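Local structure of probable thiosulfate sulfurtransferase (Thermus thermophilus, 2EG4) at residues A[8-13]-A[64-69]; A[27-32]-A[76-81]. The protein probably transfers sulfur from thiosulfate to acceptors such as cyanide, as rhodaneses do, and binds a zinc ion. All blocks are in the same frame, centred on the assembly; numbering follows the deposited sequence.

How the contacts relate
Both contacts belong to the first rhodanese-like domain, and their centres are 8 Å apart. Contact 1 is largely buried and pairs two neighbouring strands, 8-11 and 64-67, of the parallel sheet. Contact 2 is partly buried and joins the chain leaving the outermost strand 27-28 to helix 73-84, the helix that follows strand 64-67. Strand 27-28 flanks 8-11, and the two contacts meet directly: Asp11 N lies 2.8 Å from Arg27 O, and Arg13 O 2.7 Å from His28 NE2, both probable hydrogen bonds. Backbone pairing dominates contact 1, with a salt bridge inside 8-13 beside it; in contact 2, helix side chains bind loop backbone beside a small apolar patch.

Contact 1: A[8-13]-A[64-69]; sequences VLVDTR and VVLYDE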
loop_
_atom_site.group_PDB
_atom_site.type_symbol
_atom_site.label_atom_id
_atom_site.label_comp_id
_atom_site.label_asym_id
_atom_site.label_seq_id
_atom_site.Cartn_x
_atom_site.Cartn_y
_atom_site.Cartn_z
ATOM N N VAL A 8 -16.370 8.516 2.397
ATOM C CA VAL A 8 -15.811 8.852 3.687
ATOM C C VAL A 8 -14.408 9.243 3.254
ATOM O O VAL A 8 -13.763 8.535 2.469
ATOM C CB VAL A 8 -15.738 7.656 4.652
ATOM C CG1 VAL A 8 -14.930 8.047 5.890
ATOM C CG2 VAL A 8 -17.155 7.262 5.086
ATOM N N LEU A 9 -13.952 10.381 3.750
ATOM C CA LEU A 9 -12.628 10.873 3.403
ATOM C C LEU A 9 -11.600 10.483 4.465
ATOM O O LEU A 9 -11.868 10.565 5.654
ATOM C CB LEU A 9 -12.687 12.399 3.290
ATOM C CG LEU A 9 -13.609 12.895 2.182
ATOM C CD1 LEU A 9 -13.888 14.397 2.345
ATOM C CD2 LEU A 9 -12.978 12.602 0.856
ATOM N N VAL A 10 -10.422 10.052 4.007
ATOM C CA VAL A 10 -9.312 9.672 4.885
ATOM C C VAL A 10 -8.079 10.460 4.440
ATOM O O VAL A 10 -7.664 10.381 3.298
ATOM C CB VAL A 10 -9.030 8.154 4.805
ATOM C CG1 VAL A 10 -7.760 7.791 5.611
ATOM C CG2 VAL A 10 -10.261 7.414 5.349
ATOM N N ASP A 11 -7.528 11.219 5.382
ATOM C CA ASP A 11 -6.372 12.103 5.195
ATOM C C ASP A 11 -5.138 11.345 5.703
ATOM O O ASP A 11 -5.046 11.071 6.904
ATOM C CB ASP A 11 -6.631 13.335 6.073
ATOM C CG ASP A 11 -5.644 14.469 5.845
ATOM O OD1 ASP A 11 -4.458 14.209 5.533
ATOM O OD2 ASP A 11 -6.081 15.640 6.011
ATOM N N THR A 12 -4.186 11.026 4.817
ATOM C CA THR A 12 -3.006 10.256 5.250
ATOM C C THR A 12 -1.773 11.099 5.573
ATOM O O THR A 12 -0.677 10.573 5.752
ATOM C CB THR A 12 -2.655 9.178 4.193
ATOM O OG1 THR A 12 -2.134 9.787 3.007
ATOM C CG2 THR A 12 -3.916 8.441 3.783
ATOM N N ARG A 13 -1.947 12.413 5.657
ATOM C CA ARG A 13 -0.836 13.299 5.973
ATOM C C ARG A 13 -0.467 13.197 7.446
ATOM O O ARG A 13 -1.222 12.654 8.255
ATOM C CB ARG A 13 -1.227 14.754 5.664
ATOM C CG ARG A 13 -1.554 14.983 4.192
ATOM C CD ARG A 13 -2.003 16.445 3.980
ATOM N NE ARG A 13 -3.247 16.708 4.719
ATOM C CZ ARG A 13 -3.673 17.924 5.065
ATOM N NH1 ARG A 13 -2.958 19.003 4.748
ATOM N NH2 ARG A 13 -4.807 18.065 5.740
ATOM N N VAL A 64 -14.350 4.940 -0.059
ATOM C CA VAL A 64 -13.439 5.741 0.748
ATOM C C VAL A 64 -12.490 6.462 -0.195
ATOM O O VAL A 64 -11.948 5.874 -1.135
ATOM C CB VAL A 64 -12.601 4.871 1.738
ATOM C CG1 VAL A 64 -11.534 5.754 2.455
ATOM C CG2 VAL A 64 -13.528 4.243 2.768
ATOM N N VAL A 65 -12.312 7.758 0.034
ATOM C CA VAL A 65 -11.395 8.531 -0.786
ATOM C C VAL A 65 -10.239 8.936 0.116
ATOM O O VAL A 65 -10.442 9.638 1.100
ATOM C CB VAL A 65 -12.046 9.825 -1.352
ATOM C CG1 VAL A 65 -10.986 10.671 -2.048
ATOM C CG2 VAL A 65 -13.127 9.451 -2.381
ATOM N N LEU A 66 -9.037 8.468 -0.212
ATOM C CA LEU A 66 -7.875 8.824 0.604
ATOM C C LEU A 66 -7.088 9.934 -0.088
ATOM O O LEU A 66 -6.876 9.887 -1.302
ATOM C CB LEU A 66 -6.955 7.620 0.818
ATOM C CG LEU A 66 -7.564 6.409 1.550
ATOM C CD1 LEU A 66 -8.110 5.405 0.517
ATOM C CD2 LEU A 66 -6.491 5.739 2.421
ATOM N N TYR A 67 -6.634 10.927 0.671
ATOM C CA TYR A 67 -5.884 12.001 0.041
ATOM C C TYR A 67 -4.602 12.357 0.801
ATOM O O TYR A 67 -4.498 12.150 2.008
ATOM C CB TYR A 67 -6.775 13.254 -0.131
ATOM C CG TYR A 67 -7.167 13.955 1.159
ATOM C CD1 TYR A 67 -6.346 14.939 1.729
ATOM C CD2 TYR A 67 -8.366 13.642 1.807
ATOM C CE1 TYR A 67 -6.713 15.592 2.917
ATOM C CE2 TYR A 67 -8.751 14.296 2.992
ATOM C CZ TYR A 67 -7.917 15.265 3.540
ATOM O OH TYR A 67 -8.295 15.909 4.700
ATOM N N ASP A 68 -3.627 12.880 0.067
ATOM C CA ASP A 68 -2.338 13.280 0.618
ATOM C C ASP A 68 -1.769 14.258 -0.418
ATOM O O ASP A 68 -2.357 14.470 -1.491
ATOM C CB ASP A 68 -1.431 12.050 0.789
ATOM C CG ASP A 68 -0.305 12.270 1.791
ATOM O OD1 ASP A 68 0.132 13.425 1.999
ATOM O OD2 ASP A 68 0.156 11.252 2.360
ATOM N N GLU A 69 -0.663 14.889 -0.076
ATOM C CA GLU A 69 -0.039 15.847 -0.973
ATOM C C GLU A 69 0.880 15.059 -1.905
ATOM O O GLU A 69 2.049 14.797 -1.589
ATOM C CB GLU A 69 0.729 16.874 -0.149
ATOM C CG GLU A 69 1.323 18.024 -0.986
ATOM C CD GLU A 69 0.280 18.618 -1.911
ATOM O OE1 GLU A 69 -0.819 18.959 -1.423
ATOM O OE2 GLU A 69 0.548 18.736 -3.131
#
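Tyr67 lays its ring over Asp11, the last matched pair of two parallel strands in the sheet of a rhodanese-like α/β domain. Strands 8-11 and 64-67 approach to 4.7 Å between axes, and the N-H...O=C ladder runs from Val8 O and Val65 N through Val10 and Tyr67 to Thr12 N. Chi1 of 69° sets Tyr67 CG between the backbone N and the carbonyl carbon; from there the ring extends to the neighbouring strand, where Asp11 CA stands over its face in a CH-pi contact, 4.0 Å from the centroid. The phenol OH also makes a weak bond to Asp11 OD2 and accepts from Leu23 N. Arg13 grips the Asp11 carboxylate side-on; each oxygen offers its syn lone pair and lies close to the guanidinium plane. NE meets OD1 at 2.9 Å and NH2 meets OD2, while NH2 also reaches Gly21 O. OD1 takes a further bond from Arg13 N, closing an Asx turn, so three N-H groups of Arg13 fix the carboxylate's rotation. On that same sheet face Leu9 and Val65 run side by side; on the other, Val10 CG2 packs 3.6 Å from Val64 CG1. Beyond the strands, Thr12 OG1 donates to Asp68 OD2 at 2.8 Å, approaching from above the carboxylate plane.

Contact 2: A[27-32]-A[76-81]; sequences RHLDLS and CRTAFF. With SO4 (sulfate ion), chain F.
The peptide groups flanking Leu31 are bound by two successive side chains of a helix: Thr78 OG1 accepts from Leu31 N at 2.9 Å, nearly straight at 169°, and Arg77 NH1 donates to Leu31 O at 2.8 Å, in the carbonyl plane. The Thr78 hydroxyl in turn bonds to Arg74 O one turn back, which helps fix its rotation. Arg77 is extended from CG to NE and spreads its bonds, NH2 to Pro34 O and NE to Ser193 O, while Phe81 CE2 lies 3.3 Å above one guanidinium face, toward the rim. A leucine in place of Arg77 would probably leave the carbonyls of Leu31, Pro34 and Ser193 without the N-H donors that one side chain supplies. On the apolar side, Leu31 CD1 rests 3.6 Å from Phe81 CB, and Leu29 CD2 meets Thr78 CG2 at 3.7 Å. Asp30 OD1 accepts from Ser32 N, an Asx turn that shapes the loop, and also from Ser32 OG. Farther back, His28 ND1 donates at 2.6 Å to O4 of a sulfate ion, the ion probably from the crystallisation liquor. Chain leaving an outermost strand thus meets a helix flanking the parallel sheet, an arrangement that fits the α/β fold of rhodanese-like domains.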
loop_
_atom_site.group_PDB
_atom_site.type_symbol
_atom_site.label_atom_id
_atom_site.label_comp_id
_atom_site.label_asym_id
_atom_site.label_seq_id
_atom_site.Cartn_x
_atom_site.Cartn_y
_atom_site.Cartn_z
ATOM N N ARG A 27 -11.245 11.691 8.239
ATOM C CA ARG A 27 -10.590 11.039 9.365
ATOM C C ARG A 27 -9.092 11.066 9.094
ATOM O O ARG A 27 -8.686 11.096 7.941
ATOM C CB ARG A 27 -11.000 9.560 9.462
ATOM C CG ARG A 27 -12.385 9.275 10.004
ATOM C CD ARG A 27 -13.464 9.663 9.041
ATOM N NE ARG A 27 -14.693 8.916 9.315
ATOM C CZ ARG A 27 -15.915 9.399 9.137
ATOM N NH1 ARG A 27 -16.085 10.644 8.707
ATOM N NH2 ARG A 27 -16.968 8.622 9.337
ATOM N N HIS A 28 -8.288 11.036 10.154
ATOM C CA HIS A 28 -6.838 10.988 10.011
ATOM C C HIS A 28 -6.416 9.540 10.115
ATOM O O HIS A 28 -6.796 8.854 11.066
ATOM C CB HIS A 28 -6.132 11.720 11.136
ATOM C CG HIS A 28 -4.641 11.632 11.041
ATOM N ND1 HIS A 28 -3.874 10.903 11.928
ATOM C CD2 HIS A 28 -3.785 12.115 10.109
ATOM C CE1 HIS A 28 -2.608 10.946 11.548
ATOM N NE2 HIS A 28 -2.528 11.673 10.446
ATOM N N LEU A 29 -5.613 9.071 9.158
ATOM C CA LEU A 29 -5.106 7.695 9.219
ATOM C C LEU A 29 -3.812 7.544 8.410
ATOM O O LEU A 29 -3.796 7.855 7.222
ATOM C CB LEU A 29 -6.119 6.700 8.660
ATOM C CG LEU A 29 -5.642 5.234 8.760
ATOM C CD1 LEU A 29 -5.467 4.805 10.230
ATOM C CD2 LEU A 29 -6.647 4.339 8.037
ATOM N N ASP A 30 -2.754 7.062 9.068
ATOM C CA ASP A 30 -1.476 6.782 8.385
ATOM C C ASP A 30 -1.023 5.382 8.823
ATOM O O ASP A 30 -0.634 5.173 9.987
ATOM C CB ASP A 30 -0.406 7.806 8.744
ATOM C CG ASP A 30 0.933 7.506 8.060
ATOM O OD1 ASP A 30 1.151 6.344 7.657
ATOM O OD2 ASP A 30 1.769 8.415 7.932
ATOM N N LEU A 31 -1.119 4.406 7.917
ATOM C CA LEU A 31 -0.738 3.039 8.251
ATOM C C LEU A 31 0.658 2.637 7.801
ATOM O O LEU A 31 0.882 1.468 7.482
ATOM C CB LEU A 31 -1.757 2.044 7.682
ATOM C CG LEU A 31 -3.135 2.147 8.328
ATOM C CD1 LEU A 31 -4.137 1.202 7.672
ATOM C CD2 LEU A 31 -2.972 1.883 9.844
ATOM N N SER A 32 1.590 3.592 7.790
ATOM C CA SER A 32 2.978 3.288 7.396
ATOM C C SER A 32 3.724 2.406 8.405
ATOM O O SER A 32 4.663 1.672 8.056
ATOM C CB SER A 32 3.796 4.585 7.262
ATOM O OG SER A 32 3.297 5.467 6.284
ATOM N N CYS A 76 -0.401 5.429 -0.373
ATOM C CA CYS A 76 -0.661 4.154 -1.022
ATOM C C CYS A 76 -0.631 2.952 -0.084
ATOM O O CYS A 76 -1.427 2.038 -0.245
ATOM C CB CYS A 76 0.306 3.986 -2.181
ATOM S SG CYS A 76 0.053 5.223 -3.478
ATOM N N ARG A 77 0.231 2.952 0.921
ATOM C CA ARG A 77 0.215 1.786 1.813
ATOM C C ARG A 77 -1.073 1.817 2.630
ATOM O O ARG A 77 -1.685 0.789 2.858
ATOM C CB ARG A 77 1.419 1.758 2.749
ATOM C CG ARG A 77 1.629 0.345 3.347
ATOM C CD ARG A 77 2.709 0.357 4.443
ATOM N NE ARG A 77 3.132 -0.994 4.842
ATOM C CZ ARG A 77 3.039 -1.488 6.075
ATOM N NH1 ARG A 77 2.522 -0.755 7.068
ATOM N NH2 ARG A 77 3.510 -2.703 6.331
ATOM N N THR A 78 -1.509 3.015 3.015
ATOM C CA THR A 78 -2.742 3.116 3.771
ATOM C C THR A 78 -3.917 2.707 2.873
ATOM O O THR A 78 -4.773 1.941 3.304
ATOM C CB THR A 78 -2.924 4.547 4.345
ATOM O OG1 THR A 78 -1.775 4.877 5.155
ATOM C CG2 THR A 78 -4.167 4.604 5.251
ATOM N N ALA A 79 -3.957 3.198 1.627
ATOM C CA ALA A 79 -5.036 2.820 0.717
ATOM C C ALA A 79 -5.013 1.321 0.453
ATOM O O ALA A 79 -6.062 0.690 0.294
ATOM C CB ALA A 79 -4.919 3.589 -0.610
ATOM N N PHE A 80 -3.810 0.770 0.403
ATOM C CA PHE A 80 -3.655 -0.656 0.172
ATOM C C PHE A 80 -4.321 -1.449 1.296
ATOM O O PHE A 80 -5.045 -2.407 1.034
ATOM C CB PHE A 80 -2.190 -1.049 0.071
ATOM C CG PHE A 80 -2.001 -2.511 -0.239
ATOM C CD1 PHE A 80 -2.326 -3.011 -1.503
ATOM C CD2 PHE A 80 -1.603 -3.397 0.757
ATOM C CE1 PHE A 80 -2.263 -4.378 -1.764
ATOM C CE2 PHE A 80 -1.536 -4.774 0.500
ATOM C CZ PHE A 80 -1.868 -5.258 -0.756
ATOM N N PHE A 81 -4.094 -1.054 2.535
ATOM C CA PHE A 81 -4.740 -1.764 3.643
ATOM C C PHE A 81 -6.265 -1.638 3.574
ATOM O O PHE A 81 -6.985 -2.613 3.787
ATOM C CB PHE A 81 -4.273 -1.203 4.994
ATOM C CG PHE A 81 -2.979 -1.775 5.479
ATOM C CD1 PHE A 81 -2.915 -3.095 5.925
ATOM C CD2 PHE A 81 -1.841 -0.998 5.535
ATOM C CE1 PHE A 81 -1.718 -3.620 6.429
ATOM C CE2 PHE A 81 -0.629 -1.502 6.041
ATOM C CZ PHE A 81 -0.572 -2.828 6.492
HETATM S S SO4 F . -3.680 9.392 14.963
HETATM O O1 SO4 F . -2.577 10.407 14.970
HETATM O O2 SO4 F . -3.157 8.087 14.439
HETATM O O3 SO4 F . -4.189 9.201 16.361
HETATM O O4 SO4 F . -4.797 9.870 14.084
#